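Local coordinates for protein VirX1 (Cyanophage Syn10, PDB 6QGM) that iodinates diverse substrates as a viral halogenase, probably flavin-dependent like its relatives in the tryptophan halogenase family, at residues E47-H52 with T163-D168; S78-N83 with E266-T271; E93-P98 with F133-T138; T256-E261 with N288-G293. All blocks are in the same frame, centred on the assembly; numbering follows the deposited sequence.

Contact 1: residues E47-H52 with T163-D168; sequences ESTLGH and TAYHID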
loop_
_atom_site.group_PDB
_atom_site.type_symbol
_atom_site.label_atom_id
_atom_site.label_comp_id
_atom_site.label_asym_id
_atom_site.label_seq_id
_atom_site.Cartn_x
_atom_site.Cartn_y
_atom_site.Cartn_z
ATOM N N GLU B 47 -24.148 -8.022 28.018
ATOM C CA GLU B 47 -23.283 -7.561 26.901
ATOM C C GLU B 47 -23.477 -8.466 25.679
ATOM O O GLU B 47 -23.595 -9.687 25.874
ATOM C CB GLU B 47 -21.836 -7.640 27.355
ATOM C CG GLU B 47 -20.924 -6.652 26.676
ATOM C CD GLU B 47 -19.499 -6.775 27.172
ATOM O OE1 GLU B 47 -19.299 -7.487 28.185
ATOM O OE2 GLU B 47 -18.595 -6.166 26.550
ATOM N N SER B 48 -23.442 -7.900 24.476
ATOM C CA SER B 48 -23.530 -8.644 23.190
ATOM C C SER B 48 -22.115 -8.888 22.654
ATOM O O SER B 48 -21.194 -8.122 23.002
ATOM C CB SER B 48 -24.439 -7.953 22.174
ATOM O OG SER B 48 -23.904 -6.740 21.724
ATOM N N THR B 49 -21.956 -9.957 21.877
ATOM C CA THR B 49 -20.670 -10.462 21.349
ATOM C C THR B 49 -20.676 -10.308 19.828
ATOM O O THR B 49 -21.724 -9.965 19.261
ATOM C CB THR B 49 -20.463 -11.918 21.785
ATOM O OG1 THR B 49 -21.452 -12.723 21.131
ATOM C CG2 THR B 49 -20.548 -12.122 23.290
ATOM N N LEU B 50 -19.529 -10.553 19.205
ATOM C CA LEU B 50 -19.352 -10.625 17.732
ATOM C C LEU B 50 -19.299 -12.094 17.312
ATOM O O LEU B 50 -19.340 -12.985 18.217
ATOM C CB LEU B 50 -18.016 -9.953 17.396
ATOM C CG LEU B 50 -17.929 -8.467 17.701
ATOM C CD1 LEU B 50 -16.477 -8.037 17.866
ATOM C CD2 LEU B 50 -18.645 -7.687 16.616
ATOM N N GLY B 51 -19.191 -12.328 15.993
ATOM C CA GLY B 51 -18.774 -13.621 15.417
ATOM C C GLY B 51 -17.488 -14.126 16.044
ATOM O O GLY B 51 -17.444 -15.311 16.390
ATOM N N HIS B 52 -16.500 -13.249 16.209
ATOM C CA HIS B 52 -15.159 -13.508 16.807
ATOM C C HIS B 52 -15.294 -14.432 18.032
ATOM O O HIS B 52 -14.446 -15.320 18.220
ATOM C CB HIS B 52 -14.485 -12.170 17.226
ATOM C CG HIS B 52 -13.539 -11.514 16.254
ATOM N ND1 HIS B 52 -13.972 -10.828 15.114
ATOM C CD2 HIS B 52 -12.189 -11.384 16.284
ATOM C CE1 HIS B 52 -12.923 -10.357 14.463
ATOM N NE2 HIS B 52 -11.813 -10.691 15.159
ATOM N N THR B 163 -24.216 -16.957 13.948
ATOM C CA THR B 163 -25.007 -16.578 15.142
ATOM C C THR B 163 -24.038 -16.345 16.293
ATOM O O THR B 163 -23.264 -17.265 16.596
ATOM C CB THR B 163 -26.069 -17.624 15.486
ATOM O OG1 THR B 163 -26.838 -17.928 14.317
ATOM C CG2 THR B 163 -27.008 -17.133 16.556
ATOM N N ALA B 164 -24.080 -15.144 16.872
ATOM C CA ALA B 164 -23.382 -14.768 18.123
ATOM C C ALA B 164 -24.403 -14.760 19.272
ATOM O O ALA B 164 -25.473 -15.381 19.112
ATOM C CB ALA B 164 -22.701 -13.436 17.952
ATOM N N TYR B 165 -24.094 -14.091 20.394
ATOM C CA TYR B 165 -24.765 -14.315 21.706
ATOM C C TYR B 165 -24.918 -12.998 22.470
ATOM O O TYR B 165 -24.060 -12.118 22.336
ATOM C CB TYR B 165 -23.959 -15.315 22.535
ATOM C CG TYR B 165 -23.591 -16.582 21.801
ATOM C CD1 TYR B 165 -22.445 -16.664 21.025
ATOM C CD2 TYR B 165 -24.389 -17.707 21.865
ATOM C CE1 TYR B 165 -22.096 -17.819 20.341
ATOM C CE2 TYR B 165 -24.064 -18.870 21.182
ATOM C CZ TYR B 165 -22.910 -18.931 20.427
ATOM O OH TYR B 165 -22.588 -20.082 19.774
ATOM N N HIS B 166 -26.019 -12.861 23.205
ATOM C CA HIS B 166 -26.202 -11.928 24.354
ATOM C C HIS B 166 -25.906 -12.712 25.632
ATOM O O HIS B 166 -26.464 -13.800 25.771
ATOM C CB HIS B 166 -27.625 -11.348 24.380
ATOM C CG HIS B 166 -28.022 -10.666 23.114
ATOM N ND1 HIS B 166 -29.021 -11.147 22.297
ATOM C CD2 HIS B 166 -27.580 -9.537 22.532
ATOM C CE1 HIS B 166 -29.187 -10.333 21.279
ATOM N NE2 HIS B 166 -28.314 -9.327 21.405
ATOM N N ILE B 167 -25.032 -12.215 26.501
ATOM C CA ILE B 167 -24.590 -12.934 27.731
ATOM C C ILE B 167 -24.607 -11.969 28.915
ATOM O O ILE B 167 -24.422 -10.749 28.710
ATOM C CB ILE B 167 -23.196 -13.559 27.518
ATOM C CG1 ILE B 167 -22.100 -12.498 27.453
ATOM C CG2 ILE B 167 -23.184 -14.456 26.273
ATOM C CD1 ILE B 167 -20.712 -13.055 27.273
ATOM N N ASP B 168 -24.833 -12.504 30.112
ATOM C CA ASP B 168 -24.467 -11.864 31.399
ATOM C C ASP B 168 -22.984 -12.181 31.601
ATOM O O ASP B 168 -22.665 -13.363 31.845
ATOM C CB ASP B 168 -25.368 -12.380 32.524
ATOM C CG ASP B 168 -25.005 -11.946 33.938
ATOM O OD1 ASP B 168 -23.811 -11.723 34.214
ATOM O OD2 ASP B 168 -25.915 -11.861 34.768
#
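Tyr-165 O lies in the closely packed middle of this pairing and takes two bonds from Thr-49. The backbone N-H arrives nearly along the C=O axis, Thr-49 N to Tyr-165 O being 3.1 Å. The hydroxyl comes in the carbonyl plane on a lone pair, with Thr-49 OG1 2.9 Å from Tyr-165 O. A chi1 of 67° puts this OG1 between the backbone N and the carbonyl carbon and turns CG2 toward Ile-167, whose CD1 it meets at 4.1 Å, the two side chains crossing at about a right angle. Ala-164 CB covers the hydroxyl's flank, 3.5 Å from Thr-49 OG1. Strands 46-48 and 164-168 are antiparallel neighbours in a three-stranded sheet, with 74-76 on the other side of 164-168. Glu-47 and Ile-167 form a hydrogen-bonded pair: Glu-47 N to Ile-167 O measures 2.8 Å, Ile-167 N to Glu-47 O 3.0 Å. Ser-48 and His-166 follow as a non-hydrogen-bonded pair, with Ser-48 CB 3.5 Å from His-166 CD2. The imidazole is held at both nitrogens, ND1 by Thr-74 OG1 and NE2 by Thr-271 OG1, while Ser-48 OG bonds to Ser-356. Looser are the partly exposed Glu-47 side chain, which leads away from strand 164-168 and packs on Leu-359, and the chain beyond Thr-49, where Leu-50 turns away to rest on Leu-360.

Contact 2: residues S78-N83 with E266-T271; sequences SIRFTN and EMHNVT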
loop_
_atom_site.group_PDB
_atom_site.type_symbol
_atom_site.label_atom_id
_atom_site.label_comp_id
_atom_site.label_asym_id
_atom_site.label_seq_id
_atom_site.Cartn_x
_atom_site.Cartn_y
_atom_site.Cartn_z
ATOM N N SER B 78 -27.931 -10.258 14.376
ATOM C CA SER B 78 -27.784 -8.928 13.748
ATOM C C SER B 78 -27.616 -7.842 14.815
ATOM O O SER B 78 -28.101 -8.031 15.948
ATOM C CB SER B 78 -28.979 -8.636 12.863
ATOM O OG SER B 78 -28.789 -7.423 12.145
ATOM N N ILE B 79 -26.944 -6.743 14.455
ATOM C CA ILE B 79 -27.060 -5.428 15.152
ATOM C C ILE B 79 -28.097 -4.608 14.387
ATOM O O ILE B 79 -27.939 -4.426 13.170
ATOM C CB ILE B 79 -25.725 -4.672 15.234
ATOM C CG1 ILE B 79 -24.592 -5.556 15.756
ATOM C CG2 ILE B 79 -25.887 -3.431 16.090
ATOM C CD1 ILE B 79 -23.248 -4.862 15.795
ATOM N N ARG B 80 -29.110 -4.120 15.093
ATOM C CA ARG B 80 -30.197 -3.287 14.528
ATOM C C ARG B 80 -29.924 -1.826 14.898
ATOM O O ARG B 80 -29.579 -1.565 16.057
ATOM C CB ARG B 80 -31.536 -3.783 15.072
ATOM C CG ARG B 80 -32.696 -2.846 14.805
ATOM C CD ARG B 80 -34.005 -3.517 15.135
ATOM N NE ARG B 80 -34.167 -4.677 14.274
ATOM C CZ ARG B 80 -34.896 -5.745 14.558
ATOM N NH1 ARG B 80 -35.564 -5.818 15.688
ATOM N NH2 ARG B 80 -34.958 -6.745 13.699
ATOM N N PHE B 81 -30.072 -0.913 13.938
ATOM C CA PHE B 81 -29.893 0.551 14.122
ATOM C C PHE B 81 -31.238 1.241 13.902
ATOM O O PHE B 81 -31.647 1.467 12.745
ATOM C CB PHE B 81 -28.794 1.073 13.193
ATOM C CG PHE B 81 -27.442 0.468 13.479
ATOM C CD1 PHE B 81 -26.682 0.899 14.560
ATOM C CD2 PHE B 81 -26.937 -0.560 12.691
ATOM C CE1 PHE B 81 -25.445 0.328 14.829
ATOM C CE2 PHE B 81 -25.695 -1.123 12.957
ATOM C CZ PHE B 81 -24.954 -0.683 14.027
ATOM N N THR B 82 -31.908 1.543 15.012
ATOM C CA THR B 82 -33.130 2.383 15.067
ATOM C C THR B 82 -32.706 3.837 15.291
ATOM O O THR B 82 -31.822 4.073 16.126
ATOM C CB THR B 82 -34.097 1.882 16.145
ATOM O OG1 THR B 82 -34.323 0.482 15.909
ATOM C CG2 THR B 82 -35.399 2.653 16.179
ATOM N N ASN B 83 -33.281 4.752 14.509
ATOM C CA ASN B 83 -33.273 6.228 14.725
ATOM C C ASN B 83 -31.930 6.861 14.313
ATOM O O ASN B 83 -31.754 8.033 14.602
ATOM C CB ASN B 83 -33.624 6.558 16.180
ATOM C CG ASN B 83 -34.481 7.795 16.322
ATOM O OD1 ASN B 83 -35.401 8.003 15.551
ATOM N ND2 ASN B 83 -34.206 8.616 17.316
ATOM N N GLU B 266 -40.552 -9.939 23.084
ATOM C CA GLU B 266 -39.529 -8.880 23.330
ATOM C C GLU B 266 -38.105 -9.430 23.231
ATOM O O GLU B 266 -37.208 -8.635 22.921
ATOM C CB GLU B 266 -39.694 -8.289 24.727
ATOM C CG GLU B 266 -40.821 -7.295 24.869
ATOM C CD GLU B 266 -40.652 -6.464 26.131
ATOM O OE1 GLU B 266 -39.766 -5.553 26.128
ATOM O OE2 GLU B 266 -41.360 -6.759 27.125
ATOM N N MET B 267 -37.897 -10.709 23.542
ATOM C CA MET B 267 -36.553 -11.339 23.602
ATOM C C MET B 267 -36.011 -11.492 22.184
ATOM O O MET B 267 -36.056 -12.602 21.623
ATOM C CB MET B 267 -36.607 -12.702 24.295
ATOM C CG MET B 267 -35.248 -13.238 24.623
ATOM S SD MET B 267 -35.362 -14.899 25.294
ATOM C CE MET B 267 -36.506 -14.616 26.648
ATOM N N HIS B 268 -35.494 -10.394 21.634
ATOM C CA HIS B 268 -35.100 -10.293 20.210
ATOM C C HIS B 268 -33.766 -10.997 19.956
ATOM O O HIS B 268 -32.841 -10.916 20.786
ATOM C CB HIS B 268 -35.124 -8.834 19.746
ATOM C CG HIS B 268 -36.518 -8.312 19.628
ATOM N ND1 HIS B 268 -36.812 -6.984 19.674
ATOM C CD2 HIS B 268 -37.701 -8.950 19.499
ATOM C CE1 HIS B 268 -38.111 -6.816 19.566
ATOM N NE2 HIS B 268 -38.675 -8.005 19.457
ATOM N N ASN B 269 -33.785 -11.745 18.855
ATOM C CA ASN B 269 -32.681 -12.143 17.949
ATOM C C ASN B 269 -31.560 -11.097 17.741
ATOM O O ASN B 269 -30.629 -11.433 16.992
ATOM C CB ASN B 269 -33.327 -12.372 16.584
ATOM C CG ASN B 269 -32.910 -13.667 15.947
ATOM O OD1 ASN B 269 -32.028 -14.355 16.455
ATOM N ND2 ASN B 269 -33.559 -14.001 14.846
ATOM N N VAL B 270 -31.662 -9.857 18.253
ATOM C CA VAL B 270 -30.733 -8.745 17.872
ATOM C C VAL B 270 -30.374 -7.847 19.068
ATOM O O VAL B 270 -31.172 -7.748 20.011
ATOM C CB VAL B 270 -31.310 -7.882 16.733
ATOM C CG1 VAL B 270 -31.748 -8.719 15.540
ATOM C CG2 VAL B 270 -32.444 -6.988 17.211
ATOM N N THR B 271 -29.202 -7.206 18.993
ATOM C CA THR B 271 -28.827 -6.008 19.784
ATOM C C THR B 271 -29.342 -4.773 19.031
ATOM O O THR B 271 -28.860 -4.531 17.917
ATOM C CB THR B 271 -27.314 -5.928 20.038
ATOM O OG1 THR B 271 -26.818 -7.151 20.574
ATOM C CG2 THR B 271 -26.952 -4.838 21.012
#
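Strands 78-82 and 270-275 run parallel, Ile-79 beside Thr-271, and the backbone of Thr-271 bonds on both sides of Ile-79: Arg-80 N to Thr-271 O is 2.9 Å and nearly straight at 168°, whereas Thr-271 N to Ser-78 O is weak at 3.3 Å. Between them Ile-79 CA adds a CA-H...O contact to Thr-271 O, 3.4 Å long. The chief side-chain meeting is Arg-80 with Val-270. CG of Arg-80 is anti to the backbone N (chi1 168°), and the chain runs extended until it bends at chi3 (-62°), which folds the guanidinium over the valine. Val-270 CG2 lies above one face of that group, offset toward its rim, 3.7 Å from Arg-80 NH1. The two strands are the only parallel neighbours in a mixed seven-stranded sheet, and 78-82 is flanked on its other side by 91-95. From there Glu-93 reaches across, making a salt bridge to Arg-80 NE and a hydrogen bond to Ser-78 OG, so the guanidinium is fixed by charge as well as by the valine. Ser-78 CB in turn packs 3.9 Å from Val-270 CG1. His-268 ND1 lies 4.3 Å from Arg-80 NH1, near the guanidinium's plane but not in contact; the arginine's charge would tend to disfavour a protonated imidazole. On the opposite face of the sheet are Ile-79 and Thr-271, the threonine packing on Lys-76 of strand 74-76. An inverse gamma turn centred on Met-267 carries the chain from helix 263-266 toward the strand.

Contact 3: residues E93-P98 with F133-T138; sequences EYPFGP and FVNSNT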
loop_
_atom_site.group_PDB
_atom_site.type_symbol
_atom_site.label_atom_id
_atom_site.label_comp_id
_atom_site.label_asym_id
_atom_site.label_seq_id
_atom_site.Cartn_x
_atom_site.Cartn_y
_atom_site.Cartn_z
ATOM N N GLU B 93 -30.215 -3.011 9.431
ATOM C CA GLU B 93 -29.474 -4.095 10.109
ATOM C C GLU B 93 -28.040 -4.127 9.578
ATOM O O GLU B 93 -27.802 -3.731 8.410
ATOM C CB GLU B 93 -30.181 -5.426 9.889
ATOM C CG GLU B 93 -31.683 -5.372 10.121
ATOM C CD GLU B 93 -32.188 -5.704 11.518
ATOM O OE1 GLU B 93 -31.381 -6.185 12.366
ATOM O OE2 GLU B 93 -33.404 -5.487 11.757
ATOM N N TYR B 94 -27.126 -4.533 10.457
ATOM C CA TYR B 94 -25.831 -5.176 10.125
ATOM C C TYR B 94 -25.949 -6.624 10.584
ATOM O O TYR B 94 -25.659 -6.929 11.736
ATOM C CB TYR B 94 -24.665 -4.437 10.788
ATOM C CG TYR B 94 -23.295 -4.968 10.462
ATOM C CD1 TYR B 94 -23.091 -5.752 9.336
ATOM C CD2 TYR B 94 -22.196 -4.692 11.266
ATOM C CE1 TYR B 94 -21.831 -6.232 9.010
ATOM C CE2 TYR B 94 -20.931 -5.159 10.950
ATOM C CZ TYR B 94 -20.751 -5.941 9.822
ATOM O OH TYR B 94 -19.524 -6.422 9.472
ATOM N N PRO B 95 -26.444 -7.540 9.712
ATOM C CA PRO B 95 -26.591 -8.956 10.058
ATOM C C PRO B 95 -25.238 -9.665 9.996
ATOM O O PRO B 95 -24.403 -9.196 9.266
ATOM C CB PRO B 95 -27.527 -9.470 8.965
ATOM C CG PRO B 95 -27.134 -8.651 7.770
ATOM C CD PRO B 95 -26.859 -7.272 8.327
ATOM N N PHE B 96 -25.048 -10.759 10.736
ATOM C CA PHE B 96 -23.795 -11.560 10.733
ATOM C C PHE B 96 -23.741 -12.406 9.455
ATOM O O PHE B 96 -24.768 -12.931 8.980
ATOM C CB PHE B 96 -23.704 -12.431 11.979
ATOM C CG PHE B 96 -23.296 -11.672 13.208
ATOM C CD1 PHE B 96 -22.054 -11.062 13.280
ATOM C CD2 PHE B 96 -24.149 -11.566 14.294
ATOM C CE1 PHE B 96 -21.665 -10.359 14.416
ATOM C CE2 PHE B 96 -23.762 -10.861 15.432
ATOM C CZ PHE B 96 -22.525 -10.240 15.489
ATOM N N GLY B 97 -22.544 -12.513 8.893
ATOM C CA GLY B 97 -22.303 -13.215 7.627
ATOM C C GLY B 97 -20.833 -13.152 7.250
ATOM O O GLY B 97 -20.207 -12.096 7.339
ATOM N N PRO B 98 -20.261 -14.247 6.708
ATOM C CA PRO B 98 -18.848 -14.236 6.337
ATOM C C PRO B 98 -18.665 -13.283 5.147
ATOM O O PRO B 98 -17.728 -12.506 5.155
ATOM C CB PRO B 98 -18.584 -15.696 5.963
ATOM C CG PRO B 98 -19.935 -16.196 5.439
ATOM C CD PRO B 98 -20.985 -15.451 6.246
ATOM N N PHE B 133 -31.138 -8.018 0.607
ATOM C CA PHE B 133 -30.714 -8.335 -0.772
ATOM C C PHE B 133 -29.346 -9.016 -0.761
ATOM O O PHE B 133 -28.995 -9.571 -1.791
ATOM C CB PHE B 133 -30.696 -7.073 -1.634
ATOM C CG PHE B 133 -30.421 -7.308 -3.101
ATOM C CD1 PHE B 133 -31.440 -7.680 -3.966
ATOM C CD2 PHE B 133 -29.144 -7.164 -3.616
ATOM C CE1 PHE B 133 -31.179 -7.902 -5.314
ATOM C CE2 PHE B 133 -28.897 -7.376 -4.964
ATOM C CZ PHE B 133 -29.907 -7.746 -5.814
ATOM N N VAL B 134 -28.586 -8.986 0.330
ATOM C CA VAL B 134 -27.200 -9.558 0.325
ATOM C C VAL B 134 -27.007 -10.566 1.457
ATOM O O VAL B 134 -26.004 -11.297 1.409
ATOM C CB VAL B 134 -26.124 -8.463 0.389
ATOM C CG1 VAL B 134 -26.246 -7.525 -0.801
ATOM C CG2 VAL B 134 -26.160 -7.709 1.719
ATOM N N ASN B 135 -27.933 -10.634 2.417
ATOM C CA ASN B 135 -27.779 -11.485 3.626
ATOM C C ASN B 135 -29.170 -11.923 4.084
ATOM O O ASN B 135 -30.030 -11.065 4.322
ATOM C CB ASN B 135 -26.975 -10.771 4.715
ATOM C CG ASN B 135 -26.819 -11.617 5.949
ATOM O OD1 ASN B 135 -27.792 -12.239 6.378
ATOM N ND2 ASN B 135 -25.612 -11.635 6.522
ATOM N N SER B 136 -29.373 -13.232 4.186
ATOM C CA SER B 136 -30.671 -13.865 4.526
ATOM C C SER B 136 -30.778 -13.998 6.047
ATOM O O SER B 136 -31.903 -14.128 6.555
ATOM C CB SER B 136 -30.828 -15.199 3.812
ATOM O OG SER B 136 -30.704 -15.040 2.397
ATOM N N ASN B 137 -29.645 -13.946 6.749
ATOM C CA ASN B 137 -29.617 -13.871 8.228
ATOM C C ASN B 137 -30.543 -12.718 8.625
ATOM O O ASN B 137 -31.246 -12.855 9.629
ATOM C CB ASN B 137 -28.187 -13.740 8.764
ATOM C CG ASN B 137 -28.035 -14.213 10.193
ATOM O OD1 ASN B 137 -29.003 -14.676 10.803
ATOM N ND2 ASN B 137 -26.828 -14.112 10.730
ATOM N N THR B 138 -30.564 -11.652 7.824
ATOM C CA THR B 138 -31.459 -10.462 7.948
ATOM C C THR B 138 -32.907 -10.878 8.247
ATOM O O THR B 138 -33.529 -10.248 9.113
ATOM C CB THR B 138 -31.424 -9.620 6.665
ATOM O OG1 THR B 138 -30.048 -9.401 6.344
ATOM C CG2 THR B 138 -32.167 -8.305 6.787
#
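Two asparagine amides converge on one carbonyl at the capped turn that leads into helix 137-143, joining the outgoing end of edge strand 91-95 to that turn. Phe-96 O is the shared acceptor: Asn-135 ND2 lies 2.9 Å from Phe-96 O, and Asn-137 ND2 is likewise 2.9 Å from Phe-96 O. Each amide holds the oxygen in its own plane, yet both donors stand above the carbonyl plane, by 61° for Asn-135 and 33° for Asn-137, so neither bond uses a lone pair. In both residues CG is anti to the backbone N, which sends the amides toward the loop residue Phe-96, just past the strand. Pro-95 packs beside the two amides. Its CG is 3.5 Å from Asn-135 CG, the two side chains sliding past each other in opposite directions, and the proline ring lies alongside Thr-138, with Pro-95 CG 3.3 Å from Thr-138 OG1. Farther out, Asn-137 is steadied at both ends of its amide, OD1 taking a bond from Asn-77 ND2 and ND2 also serving Asp-162 O. Phe-464 of helix 462-468 packs on Pro-95, and Glu-93 rests on Ala-141 of helix 137-143. Past Gly-97, Pro-98 touches Arg-486 of the second subunit. In the turn before the helix, Asn-135 OD1 accepts from Thr-138 N at 3.2 Å, the capping bond, although the position of that oxygen is less sure. The threonine hydroxyl returns to the same residue: Thr-138 OG1 donates to Asn-135 O at 2.6 Å, from above its carbonyl plane.

Contact 4: residues T256-E261 with N288-G293; sequences TRIPYE and NRIGTG
Thr-256 lies in the antiparallel pairing of strands 252-258 and 290-296, neighbours in the mixed seven-stranded sheet, whose short segments here make an angle of 141°. It forms a hydrogen-bonded pair with Thr-292: Thr-256 N to Thr-292 O is 2.8 Å, Thr-292 N to Thr-256 O 3.1 Å, while its own OG1 bonds to Lys-322 O. Arg-257 stands across from Gly-291 on the other face of the sheet, in a non-hydrogen-bonded pair. Its extended chain lies side by side with that of Arg-289, pointing the same way, and Arg-289 NH2 sits over the centre of the Arg-257 guanidinium with the two planes 39° apart. The charges would be expected to repel; a salt bridge from Arg-289 NH2 to Asp-168 probably offsets this, while NH1 donates to the neutral Asn-288 OD1 at 2.9 Å, on a lone pair. Ile-258 resumes the ladder with Ile-290, Ile-258 N to Ile-290 O measuring 2.8 Å and Ile-290 N to Ile-258 O 2.9 Å. Its CG1, placed by a chi1 of 56° between the backbone N and the carbonyl carbon, packs 3.4 Å from Ile-290 CB. Beyond the strand, Tyr-260 swings its ring back: CE1 meets Ile-290 CG1 at 3.4 Å, Ile-290 N lies over one face near the rim, and the hydroxyl bonds to Leu-286 O. Strand 279-285 flanks 290-296 and strand 324-327 flanks 252-258, while helix 303-314 covers Thr-256 and Thr-292 through Phe-310 and Leu-314, and helix 263-266 meets Tyr-260 and Ile-290 through Glu-266.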
loop_
_atom_site.group_PDB
_atom_site.type_symbol
_atom_site.label_atom_id
_atom_site.label_comp_id
_atom_site.label_asym_id
_atom_site.label_seq_id
_atom_site.Cartn_x
_atom_site.Cartn_y
_atom_site.Cartn_z
ATOM N N THR B 256 -28.719 -0.028 33.068
ATOM C CA THR B 256 -29.844 -0.484 33.912
ATOM C C THR B 256 -30.314 -1.867 33.451
ATOM O O THR B 256 -29.876 -2.351 32.370
ATOM C CB THR B 256 -30.960 0.575 33.923
ATOM O OG1 THR B 256 -31.891 0.250 34.954
ATOM C CG2 THR B 256 -31.686 0.716 32.598
ATOM N N ARG B 257 -31.178 -2.464 34.264
ATOM C CA ARG B 257 -31.868 -3.747 34.006
ATOM C C ARG B 257 -33.355 -3.411 33.927
ATOM O O ARG B 257 -33.817 -2.738 34.835
ATOM C CB ARG B 257 -31.534 -4.739 35.121
ATOM C CG ARG B 257 -30.161 -5.376 35.019
ATOM C CD ARG B 257 -29.800 -6.111 36.289
ATOM N NE ARG B 257 -28.346 -6.143 36.436
ATOM C CZ ARG B 257 -27.662 -7.031 37.149
ATOM N NH1 ARG B 257 -28.286 -8.009 37.792
ATOM N NH2 ARG B 257 -26.337 -6.941 37.200
ATOM N N ILE B 258 -34.065 -3.840 32.885
ATOM C CA ILE B 258 -35.544 -3.720 32.829
ATOM C C ILE B 258 -36.154 -5.118 32.778
ATOM O O ILE B 258 -35.661 -5.999 32.068
ATOM C CB ILE B 258 -36.047 -2.790 31.703
ATOM C CG1 ILE B 258 -35.575 -3.173 30.301
ATOM C CG2 ILE B 258 -35.773 -1.330 32.041
ATOM C CD1 ILE B 258 -36.270 -2.371 29.229
ATOM N N PRO B 259 -37.266 -5.350 33.521
ATOM C CA PRO B 259 -38.025 -6.590 33.402
ATOM C C PRO B 259 -38.738 -6.673 32.042
ATOM O O PRO B 259 -39.034 -5.642 31.470
ATOM C CB PRO B 259 -39.016 -6.493 34.574
ATOM C CG PRO B 259 -39.240 -5.017 34.757
ATOM C CD PRO B 259 -37.894 -4.403 34.454
ATOM N N TYR B 260 -38.989 -7.891 31.549
ATOM C CA TYR B 260 -39.817 -8.153 30.345
ATOM C C TYR B 260 -41.276 -7.849 30.677
ATOM O O TYR B 260 -41.722 -8.202 31.772
ATOM C CB TYR B 260 -39.667 -9.599 29.855
ATOM C CG TYR B 260 -38.403 -9.871 29.086
ATOM C CD1 TYR B 260 -38.204 -9.340 27.828
ATOM C CD2 TYR B 260 -37.411 -10.674 29.605
ATOM C CE1 TYR B 260 -37.038 -9.577 27.122
ATOM C CE2 TYR B 260 -36.242 -10.939 28.909
ATOM C CZ TYR B 260 -36.051 -10.376 27.664
ATOM O OH TYR B 260 -34.903 -10.596 26.964
ATOM N N GLU B 261 -41.986 -7.210 29.742
ATOM C CA GLU B 261 -43.466 -7.040 29.770
ATOM C C GLU B 261 -44.101 -8.207 29.008
ATOM O O GLU B 261 -45.024 -8.812 29.549
ATOM C CB GLU B 261 -43.867 -5.676 29.201
ATOM C CG GLU B 261 -43.495 -4.531 30.132
ATOM C CD GLU B 261 -43.932 -3.146 29.717
ATOM O OE1 GLU B 261 -44.121 -2.925 28.497
ATOM O OE2 GLU B 261 -44.081 -2.299 30.636
ATOM N N ASN B 288 -33.785 -13.665 31.255
ATOM C CA ASN B 288 -34.599 -13.247 32.430
ATOM C C ASN B 288 -34.897 -11.743 32.434
ATOM O O ASN B 288 -35.709 -11.316 33.285
ATOM C CB ASN B 288 -33.930 -13.646 33.750
ATOM C CG ASN B 288 -32.522 -13.127 33.935
ATOM O OD1 ASN B 288 -31.895 -12.621 33.009
ATOM N ND2 ASN B 288 -32.000 -13.278 35.138
ATOM N N ARG B 289 -34.300 -10.957 31.535
ATOM C CA ARG B 289 -34.402 -9.465 31.584
ATOM C C ARG B 289 -33.853 -8.837 30.298
ATOM O O ARG B 289 -33.212 -9.583 29.512
ATOM C CB ARG B 289 -33.589 -8.936 32.763
ATOM C CG ARG B 289 -32.082 -9.077 32.586
ATOM C CD ARG B 289 -31.396 -9.342 33.903
ATOM N NE ARG B 289 -29.955 -9.133 33.853
ATOM C CZ ARG B 289 -29.034 -10.090 33.788
ATOM N NH1 ARG B 289 -29.374 -11.377 33.722
ATOM N NH2 ARG B 289 -27.757 -9.744 33.783
ATOM N N ILE B 290 -34.083 -7.527 30.120
ATOM C CA ILE B 290 -33.406 -6.679 29.098
ATOM C C ILE B 290 -32.334 -5.847 29.806
ATOM O O ILE B 290 -32.687 -5.176 30.791
ATOM C CB ILE B 290 -34.418 -5.775 28.371
ATOM C CG1 ILE B 290 -35.566 -6.570 27.749
ATOM C CG2 ILE B 290 -33.726 -4.887 27.341
ATOM C CD1 ILE B 290 -36.749 -5.708 27.363
ATOM N N GLY B 291 -31.087 -5.905 29.343
ATOM C CA GLY B 291 -30.022 -4.955 29.716
ATOM C C GLY B 291 -30.015 -3.772 28.763
ATOM O O GLY B 291 -30.081 -4.022 27.541
ATOM N N THR B 292 -29.959 -2.542 29.281
ATOM C CA THR B 292 -30.074 -1.288 28.482
ATOM C C THR B 292 -29.228 -0.170 29.100
ATOM O O THR B 292 -29.189 -0.082 30.337
ATOM C CB THR B 292 -31.532 -0.823 28.410
ATOM O OG1 THR B 292 -32.375 -1.947 28.171
ATOM C CG2 THR B 292 -31.767 0.239 27.364
ATOM N N GLY B 293 -28.586 0.658 28.270
ATOM C CA GLY B 293 -27.782 1.817 28.717
ATOM C C GLY B 293 -27.711 2.922 27.670
ATOM O O GLY B 293 -27.920 2.623 26.487
#

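Contacts 2, 3 and 4 all reach the mixed seven-stranded sheet: contact 3 at its edge strand 91-95, contact 2 next to it and contact 4 beyond the intervening strand 279-285. Contacts 3 and 4 do not touch, their nearest atoms about 15 Å and their centres about 26 Å apart. Contact 1, in the separate three-stranded sheet, touches all three others, its centre about 12 Å from that of contact 2, 16 Å from contact 3 and 17 Å from contact 4. Along the chain, contact 3 is nested inside contact 1 and inside contact 2, whereas contacts 1 and 2 alternate, as do 2 and 4. These interleaved long-range pairings tie both sheets into one body within the tryptophan halogenase family region.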